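Local coordinates for cellulose-binding protein (Saccharophagus degradans, PDB 2X32), which binds a long polyisoprenoid diphosphate in its YceI-like domain and is implicated in plant cell wall breakdown, at residues D52-N57 against F72-Y77. Sequence-based numbering, arbitrary orientation.
Sequences DLNSVN and FETATY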
# COMPACT_ATOMS: atom_id res chain seq x y z
N ASP A 52 0.38 -6.62 5.38
CA ASP A 52 -0.31 -7.64 6.14
C ASP A 52 -1.80 -7.31 6.25
O ASP A 52 -2.20 -6.41 6.98
CB ASP A 52 0.33 -7.74 7.51
CG ASP A 52 -0.39 -8.67 8.47
OD1 ASP A 52 -1.36 -9.34 8.06
OD2 ASP A 52 0.02 -8.67 9.68
N LEU A 53 -2.61 -8.03 5.47
CA LEU A 53 -4.01 -7.63 5.36
C LEU A 53 -4.78 -7.95 6.64
O LEU A 53 -5.81 -7.31 6.95
CB LEU A 53 -4.65 -8.32 4.15
CG LEU A 53 -4.05 -7.93 2.82
CD1 LEU A 53 -4.66 -8.76 1.71
CD2 LEU A 53 -4.27 -6.41 2.53
N ASN A 54 -4.25 -8.85 7.47
CA ASN A 54 -4.79 -9.03 8.82
C ASN A 54 -4.57 -7.89 9.81
O ASN A 54 -5.24 -7.83 10.84
CB ASN A 54 -4.27 -10.33 9.46
CG ASN A 54 -4.93 -11.55 8.88
OD1 ASN A 54 -6.17 -11.63 8.84
ND2 ASN A 54 -4.12 -12.49 8.41
N SER A 55 -3.68 -6.93 9.43
CA SER A 55 -3.40 -5.77 10.28
C SER A 55 -4.25 -4.57 9.95
O SER A 55 -3.98 -3.50 10.45
CB SER A 55 -1.91 -5.43 10.21
OG SER A 55 -1.60 -4.74 9.03
N VAL A 56 -5.28 -4.75 9.15
CA VAL A 56 -6.24 -3.67 8.85
C VAL A 56 -6.78 -3.13 10.16
O VAL A 56 -7.14 -3.82 11.10
CB VAL A 56 -7.38 -4.12 7.89
CG1 VAL A 56 -8.29 -5.17 8.55
CG2 VAL A 56 -8.14 -2.90 7.23
N ASN A 57 -6.83 -1.81 10.19
CA ASN A 57 -7.25 -1.08 11.40
C ASN A 57 -8.14 0.05 10.95
O ASN A 57 -7.69 1.06 10.43
CB ASN A 57 -6.00 -0.59 12.15
CG ASN A 57 -6.33 0.02 13.46
OD1 ASN A 57 -7.48 0.49 13.65
ND2 ASN A 57 -5.38 0.07 14.38
N PHE A 72 -11.04 -8.72 2.13
CA PHE A 72 -9.77 -9.21 1.76
C PHE A 72 -9.73 -10.73 1.72
O PHE A 72 -8.91 -11.32 1.00
CB PHE A 72 -8.70 -8.69 2.69
CG PHE A 72 -8.61 -7.18 2.67
CD1 PHE A 72 -8.45 -6.52 1.44
CD2 PHE A 72 -8.62 -6.44 3.81
CE1 PHE A 72 -8.39 -5.17 1.40
CE2 PHE A 72 -8.56 -5.07 3.76
CZ PHE A 72 -8.44 -4.42 2.60
N GLU A 73 -10.60 -11.37 2.50
CA GLU A 73 -10.66 -12.86 2.60
C GLU A 73 -9.31 -13.41 3.02
O GLU A 73 -8.71 -14.21 2.32
CB GLU A 73 -11.13 -13.47 1.27
CG GLU A 73 -12.48 -13.00 0.88
CD GLU A 73 -12.98 -13.76 -0.32
OE1 GLU A 73 -12.62 -13.42 -1.45
OE2 GLU A 73 -13.74 -14.74 -0.16
N THR A 74 -8.85 -12.94 4.19
CA THR A 74 -7.49 -13.20 4.64
C THR A 74 -7.14 -14.66 4.95
O THR A 74 -5.94 -14.99 4.97
CB THR A 74 -7.10 -12.32 5.84
OG1 THR A 74 -7.88 -12.66 6.97
CG2 THR A 74 -7.23 -10.81 5.49
N ALA A 75 -8.12 -15.53 5.15
CA ALA A 75 -7.80 -16.97 5.31
C ALA A 75 -7.16 -17.49 4.01
O ALA A 75 -6.37 -18.46 4.03
CB ALA A 75 -8.98 -17.78 5.73
N THR A 76 -7.50 -16.87 2.87
CA THR A 76 -6.92 -17.21 1.58
C THR A 76 -5.80 -16.31 1.17
O THR A 76 -4.74 -16.75 0.65
CB THR A 76 -8.03 -17.20 0.51
OG1 THR A 76 -9.04 -18.17 0.90
CG2 THR A 76 -7.51 -17.57 -0.88
N TYR A 77 -5.99 -15.03 1.50
CA TYR A 77 -5.09 -13.96 1.08
C TYR A 77 -4.59 -13.16 2.30
O TYR A 77 -5.18 -12.13 2.69
CB TYR A 77 -5.77 -13.01 0.12
CG TYR A 77 -6.40 -13.65 -1.09
CD1 TYR A 77 -5.63 -14.21 -2.08
CD2 TYR A 77 -7.75 -13.75 -1.18
CE1 TYR A 77 -6.19 -14.82 -3.15
CE2 TYR A 77 -8.33 -14.35 -2.28
CZ TYR A 77 -7.51 -14.92 -3.25
OH TYR A 77 -8.09 -15.53 -4.34
O HOH W 1 -4.98 -15.13 7.50
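L53 lays a methyl on the ring of F72 while its neighbour N54 grips T74, so the turn into strand 56-57 is joined to the end of helix 61-72 and the loop that follows by an apolar and a polar half. Along L53, CB rests on T74 CG2 at 3.8 Å. Further out the branches part: CD1 reaches the carbonyl O of Y77 (3.5 Å) and F72 CB, and CD2 stands over the centre of the F72 ring, 4.3 Å from its centroid and 7° off the normal, a CH-pi contact. V56 CG2 meets the same ring at its edge, 4.1 Å from CE2. On the polar side T74 OG1, set between backbone N and carbonyl carbon (chi1 67°), donates to N54 OD1 at 2.7 Å, tilted 27° from the amide plane. N54 ND2 donates to a water that donates to T74 O, so both ends of the amide are tied to one residue. A valine in place of T74 would probably leave N54 OD1 without this donor and the amide freer to turn. L53 touches the bound octaprenyl diphosphate and so links turn and helix end to the lipid pocket; the amide-hydroxyl pair fastens the more exposed side.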